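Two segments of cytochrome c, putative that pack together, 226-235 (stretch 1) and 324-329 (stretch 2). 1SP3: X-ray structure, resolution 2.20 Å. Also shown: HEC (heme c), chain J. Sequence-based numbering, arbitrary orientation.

Stretch 1 (226-235) HTATVACQTC
Stretch 2 (324-329) AKIYPF

Four hydrogen bonds fix the contact, and two of them define its register. Ile 326 N donates to Thr 229 O at 2.7 Å with an N-H...O angle of 166°, and Ala 231 N donates to Ile 326 O at 3.0 Å and 159°. The N-H and C=O of Ile 326 are thus both used, bonding to the residues before and after Val 230, making a single parallel beta bridge whose CA atoms, Val 230 CA and Ile 326 CA, lie 4.8 Å apart. Val 230 is extended (phi/psi -113/122), as is Ile 326 (-82/121), the latter within the strand 325-329. Ile 326 O accepts a second bond, from Thr 234 OG1 at 2.7 Å; chi1 of Thr 234 is m (-66°). This carbonyl therefore ties the strand both to the backbone of Ala 231 and to the helix that includes Thr 234. Farther back, Lys 325 NZ donates to Thr 227 O at 2.8 Å, its side chain m at chi1 and then t through chi4, an extended arm reaching the turn.

That turn is held by Thr 229 N and Val 230 N, which donate to His 226 O at 2.9 and 2.8 Å. Beyond the bridge, Ala 231 (-65/146) leads into helical torsions at Gln 233 and Thr 234, and Thr 234 N donates to Ala 231 O at 2.9 Å.

Packing follows this frame. Ala 231 CB points toward the strand and sits 3.5 Å from the Tyr 327 ring centroid, 5° off the normal, a CH-pi contact over the face; Tyr 327 has chi1 -87° and chi2 82°. Gln 233 CB meets Pro 328 CD at 3.7 Å.

Heme c borders the contact: His 226 NE2 binds its FE at 2.0 Å, while Ile 326 CD1 (chi1 m, chi2 t) and Val 230 CG2 (chi1 t) approach HEC CMD at 3.6 and 3.8 Å.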

ATOM      1  N   HIS A 226     -22.304  18.983   3.956  1.00 28.30           N
ATOM      2  CA  HIS A 226     -21.190  18.319   4.598  1.00 27.82           C
ATOM      3  C   HIS A 226     -20.029  18.072   3.679  1.00 28.74           C
ATOM      4  O   HIS A 226     -18.878  17.918   4.142  1.00 28.00           O
ATOM      5  CB  HIS A 226     -21.632  16.976   5.177  1.00 27.57           C
ATOM      6  CG  HIS A 226     -22.379  17.111   6.495  1.00 29.49           C
ATOM      7  ND1 HIS A 226     -23.656  17.635   6.589  1.00 32.11           N
ATOM      8  CD2 HIS A 226     -22.029  16.762   7.761  1.00 26.92           C
ATOM      9  CE1 HIS A 226     -24.077  17.570   7.848  1.00 32.91           C
ATOM     10  NE2 HIS A 226     -23.105  17.041   8.581  1.00 30.49           N
ATOM     11  N   THR A 227     -20.277  18.026   2.378  1.00 26.28           N
ATOM     12  CA  THR A 227     -19.184  17.605   1.537  1.00 29.23           C
ATOM     13  C   THR A 227     -18.094  18.630   1.434  1.00 29.20           C
ATOM     14  O   THR A 227     -17.052  18.268   0.946  1.00 31.69           O
ATOM     15  CB  THR A 227     -19.619  17.209   0.061  1.00 29.17           C
ATOM     16  OG1 THR A 227     -20.074  18.387  -0.574  1.00 28.78           O
ATOM     17  CG2 THR A 227     -20.847  16.399   0.061  1.00 29.47           C
ATOM     18  N   ALA A 228     -18.289  19.895   1.846  1.00 29.82           N
ATOM     19  CA  ALA A 228     -17.147  20.825   1.829  1.00 29.54           C
ATOM     20  C   ALA A 228     -16.136  20.441   2.938  1.00 29.54           C
ATOM     21  O   ALA A 228     -15.014  20.961   2.974  1.00 28.21           O
ATOM     22  CB  ALA A 228     -17.586  22.255   2.016  1.00 31.45           C
ATOM     23  N   THR A 229     -16.542  19.547   3.866  1.00 29.07           N
ATOM     24  CA  THR A 229     -15.708  19.299   5.047  1.00 28.06           C
ATOM     25  C   THR A 229     -15.362  17.804   5.212  1.00 25.75           C
ATOM     26  O   THR A 229     -14.349  17.382   5.800  1.00 27.83           O
ATOM     27  CB  THR A 229     -16.519  19.825   6.294  1.00 27.74           C
ATOM     28  OG1 THR A 229     -16.473  21.252   6.296  1.00 34.38           O
ATOM     29  CG2 THR A 229     -15.863  19.463   7.649  1.00 24.17           C
ATOM     30  N   VAL A 230     -16.283  17.015   4.807  1.00 25.61           N
ATOM     31  CA  VAL A 230     -16.236  15.566   4.995  1.00 25.80           C
ATOM     32  C   VAL A 230     -16.080  14.936   3.585  1.00 25.46           C
ATOM     33  O   VAL A 230     -16.950  15.142   2.676  1.00 25.53           O
ATOM     34  CB  VAL A 230     -17.462  15.033   5.708  1.00 24.51           C
ATOM     35  CG1 VAL A 230     -17.291  13.591   5.897  1.00 23.29           C
ATOM     36  CG2 VAL A 230     -17.665  15.719   7.070  1.00 27.07           C
ATOM     37  N   ALA A 231     -15.009  14.165   3.433  1.00 23.74           N
ATOM     38  CA  ALA A 231     -14.714  13.475   2.156  1.00 24.23           C
ATOM     39  C   ALA A 231     -15.764  12.479   1.865  1.00 25.24           C
ATOM     40  O   ALA A 231     -16.257  11.831   2.796  1.00 25.33           O
ATOM     41  CB  ALA A 231     -13.374  12.725   2.247  1.00 24.11           C
ATOM     42  N   CYS A 232     -16.090  12.279   0.586  1.00 24.41           N
ATOM     43  CA  CYS A 232     -17.091  11.263   0.252  1.00 25.33           C
ATOM     44  C   CYS A 232     -16.760   9.945   0.906  1.00 24.91           C
ATOM     45  O   CYS A 232     -17.627   9.232   1.419  1.00 23.25           O
ATOM     46  CB  CYS A 232     -17.205  11.030  -1.294  1.00 24.31           C
ATOM     47  SG  CYS A 232     -17.172  12.503  -2.317  1.00 28.93           S
ATOM     48  N   GLN A 233     -15.482   9.577   0.810  1.00 25.08           N
ATOM     49  CA  GLN A 233     -14.975   8.291   1.315  1.00 22.98           C
ATOM     50  C   GLN A 233     -15.328   8.103   2.780  1.00 24.72           C
ATOM     51  O   GLN A 233     -15.612   7.015   3.217  1.00 25.87           O
ATOM     52  CB  GLN A 233     -13.436   8.286   1.173  1.00 22.99           C
ATOM     53  CG  GLN A 233     -12.935   8.092  -0.300  1.00 19.90           C
ATOM     54  CD  GLN A 233     -12.678   9.371  -0.978  1.00 26.13           C
ATOM     55  OE1 GLN A 233     -13.332  10.402  -0.670  1.00 22.43           O
ATOM     56  NE2 GLN A 233     -11.669   9.377  -1.871  1.00 25.73           N
ATOM     57  N   THR A 234     -15.332   9.159   3.584  1.00 24.58           N
ATOM     58  CA  THR A 234     -15.695   8.996   5.006  1.00 23.48           C
ATOM     59  C   THR A 234     -17.071   8.392   5.263  1.00 24.27           C
ATOM     60  O   THR A 234     -17.232   7.410   6.010  1.00 23.32           O
ATOM     61  CB  THR A 234     -15.476  10.375   5.706  1.00 25.25           C
ATOM     62  OG1 THR A 234     -14.078  10.656   5.688  1.00 26.00           O
ATOM     63  CG2 THR A 234     -15.886  10.366   7.256  1.00 23.74           C
ATOM     64  N   CYS A 235     -18.116   8.971   4.667  1.00 23.77           N
ATOM     65  CA  CYS A 235     -19.459   8.411   4.863  1.00 23.53           C
ATOM     66  C   CYS A 235     -19.721   7.075   4.133  1.00 22.90           C
ATOM     67  O   CYS A 235     -20.482   6.230   4.588  1.00 24.47           O
ATOM     68  CB  CYS A 235     -20.488   9.464   4.476  1.00 24.99           C
ATOM     69  SG  CYS A 235     -20.371  10.888   5.651  1.00 26.39           S
ATOM     70  N   ALA A 324      -8.158  21.055   3.478  1.00 32.75           N
ATOM     71  CA  ALA A 324      -8.213  19.737   4.133  1.00 30.67           C
ATOM     72  C   ALA A 324      -9.692  19.300   4.243  1.00 29.35           C
ATOM     73  O   ALA A 324     -10.548  20.186   4.446  1.00 27.91           O
ATOM     74  CB  ALA A 324      -7.557  19.805   5.519  1.00 27.72           C
ATOM     75  N   LYS A 325      -9.992  17.981   4.104  1.00 26.82           N
ATOM     76  CA  LYS A 325     -11.313  17.428   4.479  1.00 27.47           C
ATOM     77  C   LYS A 325     -11.095  16.257   5.430  1.00 27.51           C
ATOM     78  O   LYS A 325      -9.933  15.788   5.551  1.00 27.34           O
ATOM     79  CB  LYS A 325     -12.107  16.932   3.250  1.00 25.66           C
ATOM     80  CG  LYS A 325     -12.622  18.113   2.430  1.00 32.05           C
ATOM     81  CD  LYS A 325     -13.306  17.626   1.168  1.00 32.41           C
ATOM     82  CE  LYS A 325     -13.570  18.792   0.272  1.00 31.10           C
ATOM     83  NZ  LYS A 325     -14.671  18.343  -0.535  1.00 36.14           N
ATOM     84  N   ILE A 326     -12.154  15.815   6.127  1.00 25.46           N
ATOM     85  CA  ILE A 326     -11.977  14.660   6.977  1.00 24.25           C
ATOM     86  C   ILE A 326     -12.075  13.387   6.141  1.00 25.75           C
ATOM     87  O   ILE A 326     -13.104  13.148   5.476  1.00 23.18           O
ATOM     88  CB  ILE A 326     -13.015  14.655   8.154  1.00 25.92           C
ATOM     89  CG1 ILE A 326     -12.844  15.917   9.005  1.00 20.59           C
ATOM     90  CG2 ILE A 326     -12.986  13.291   8.967  1.00 21.49           C
ATOM     91  CD1 ILE A 326     -14.132  16.119   9.934  1.00 22.31           C
ATOM     92  N   TYR A 327     -10.991  12.581   6.154  1.00 24.63           N
ATOM     93  CA  TYR A 327     -10.898  11.370   5.314  1.00 24.61           C
ATOM     94  C   TYR A 327     -10.706  10.174   6.241  1.00 25.33           C
ATOM     95  O   TYR A 327     -10.212  10.346   7.382  1.00 25.19           O
ATOM     96  CB  TYR A 327      -9.633  11.431   4.457  1.00 23.32           C
ATOM     97  CG  TYR A 327      -9.799  12.174   3.101  1.00 25.60           C
ATOM     98  CD1 TYR A 327      -9.725  13.606   3.049  1.00 22.36           C
ATOM     99  CD2 TYR A 327      -9.975  11.454   1.885  1.00 26.12           C
ATOM    100  CE1 TYR A 327      -9.848  14.289   1.870  1.00 26.65           C
ATOM    101  CE2 TYR A 327     -10.118  12.156   0.596  1.00 28.93           C
ATOM    102  CZ  TYR A 327     -10.019  13.573   0.629  1.00 28.98           C
ATOM    103  OH  TYR A 327     -10.218  14.323  -0.482  1.00 30.97           O
ATOM    104  N   PRO A 328     -10.960   8.961   5.720  1.00 25.21           N
ATOM    105  CA  PRO A 328     -10.811   7.725   6.475  1.00 24.17           C
ATOM    106  C   PRO A 328      -9.502   7.027   6.166  1.00 25.15           C
ATOM    107  O   PRO A 328      -9.013   6.999   5.024  1.00 24.79           O
ATOM    108  CB  PRO A 328     -11.933   6.840   5.900  1.00 22.26           C
ATOM    109  CG  PRO A 328     -11.984   7.236   4.468  1.00 24.94           C
ATOM    110  CD  PRO A 328     -11.502   8.682   4.357  1.00 25.55           C
ATOM    111  N   PHE A 329      -8.988   6.376   7.192  1.00 24.15           N
ATOM    112  CA  PHE A 329      -7.674   5.825   7.121  1.00 26.04           C
ATOM    113  C   PHE A 329      -7.597   4.484   7.853  1.00 25.39           C
ATOM    114  O   PHE A 329      -8.239   4.280   8.903  1.00 27.06           O
ATOM    115  CB  PHE A 329      -6.679   6.774   7.816  1.00 24.79           C
ATOM    116  CG  PHE A 329      -6.393   8.006   7.041  1.00 29.21           C
ATOM    117  CD1 PHE A 329      -7.187   9.164   7.219  1.00 27.16           C
ATOM    118  CD2 PHE A 329      -5.355   8.018   6.106  1.00 28.97           C
ATOM    119  CE1 PHE A 329      -6.908  10.293   6.546  1.00 28.96           C
ATOM    120  CE2 PHE A 329      -5.084   9.165   5.369  1.00 26.80           C
ATOM    121  CZ  PHE A 329      -5.893  10.304   5.598  1.00 30.34           C
TER
HETATM  122 FE   HEC J 808     -23.086  16.566  10.483  1.00 31.29          FE
HETATM  123  CHA HEC J 808     -21.838  19.672  11.175  1.00 29.14           C
HETATM  124  CHB HEC J 808     -26.211  17.732  11.017  1.00 31.44           C
HETATM  125  CHC HEC J 808     -24.472  13.697   9.178  1.00 28.52           C
HETATM  126  CHD HEC J 808     -20.106  15.086  10.651  1.00 21.01           C
HETATM  127  NA  HEC J 808     -23.869  18.401  10.965  1.00 31.78           N
HETATM  128  C1A HEC J 808     -23.184  19.533  11.284  1.00 29.37           C
HETATM  129  C2A HEC J 808     -24.136  20.538  11.787  1.00 34.51           C
HETATM  130  C3A HEC J 808     -25.357  19.998  11.738  1.00 30.68           C
HETATM  131  C4A HEC J 808     -25.195  18.646  11.214  1.00 30.06           C
HETATM  132  CMA HEC J 808     -26.716  20.620  12.192  1.00 32.62           C
HETATM  133  CAA HEC J 808     -23.706  21.943  12.272  1.00 33.88           C
HETATM  134  CBA HEC J 808     -23.414  22.785  11.028  1.00 44.19           C
HETATM  135  CGA HEC J 808     -24.682  23.094  10.223  1.00 52.16           C
HETATM  136  O1A HEC J 808     -25.538  23.959  10.676  1.00 53.14           O
HETATM  137  O2A HEC J 808     -24.794  22.495   9.089  1.00 53.71           O
HETATM  138  NB  HEC J 808     -24.999  15.831  10.138  1.00 30.99           N
HETATM  139  C1B HEC J 808     -26.133  16.531  10.405  1.00 28.65           C
HETATM  140  C2B HEC J 808     -27.238  15.773   9.947  1.00 33.52           C
HETATM  141  C3B HEC J 808     -26.745  14.654   9.400  1.00 25.74           C
HETATM  142  C4B HEC J 808     -25.341  14.687   9.537  1.00 27.78           C
HETATM  143  CMB HEC J 808     -28.765  16.200  10.080  1.00 30.99           C
HETATM  144  CAB HEC J 808     -27.568  13.557   8.686  1.00 30.62           C
HETATM  145  CBB HEC J 808     -28.155  13.827   7.475  1.00 25.32           C
HETATM  146  NC  HEC J 808     -22.476  14.725  10.041  1.00 27.12           N
HETATM  147  C1C HEC J 808     -23.167  13.643   9.561  1.00 28.27           C
HETATM  148  C2C HEC J 808     -22.297  12.509   9.465  1.00 24.66           C
HETATM  149  C3C HEC J 808     -21.107  12.902   9.910  1.00 24.08           C
HETATM  150  C4C HEC J 808     -21.184  14.305  10.274  1.00 25.79           C
HETATM  151  CMC HEC J 808     -22.735  11.103   8.975  1.00 23.17           C
HETATM  152  CAC HEC J 808     -19.721  12.157  10.046  1.00 31.16           C
HETATM  153  CBC HEC J 808     -18.924  11.518   9.134  1.00 23.19           C
HETATM  154  ND  HEC J 808     -21.219  17.281  10.934  1.00 27.32           N
HETATM  155  C1D HEC J 808     -20.109  16.483  10.764  1.00 24.98           C
HETATM  156  C2D HEC J 808     -18.989  17.365  10.784  1.00 22.90           C
HETATM  157  C3D HEC J 808     -19.540  18.744  10.936  1.00 25.23           C
HETATM  158  C4D HEC J 808     -20.940  18.612  11.016  1.00 29.47           C
HETATM  159  CMD HEC J 808     -17.503  17.002  10.633  1.00 22.57           C
HETATM  160  CAD HEC J 808     -18.765  20.058  11.002  1.00 23.19           C
HETATM  161  CBD HEC J 808     -18.838  20.709   9.592  1.00 27.32           C
HETATM  162  CGD HEC J 808     -18.081  21.996   9.683  1.00 25.32           C
HETATM  163  O1D HEC J 808     -16.971  22.083  10.249  1.00 24.01           O
HETATM  164  O2D HEC J 808     -18.597  22.992   9.217  1.00 35.53           O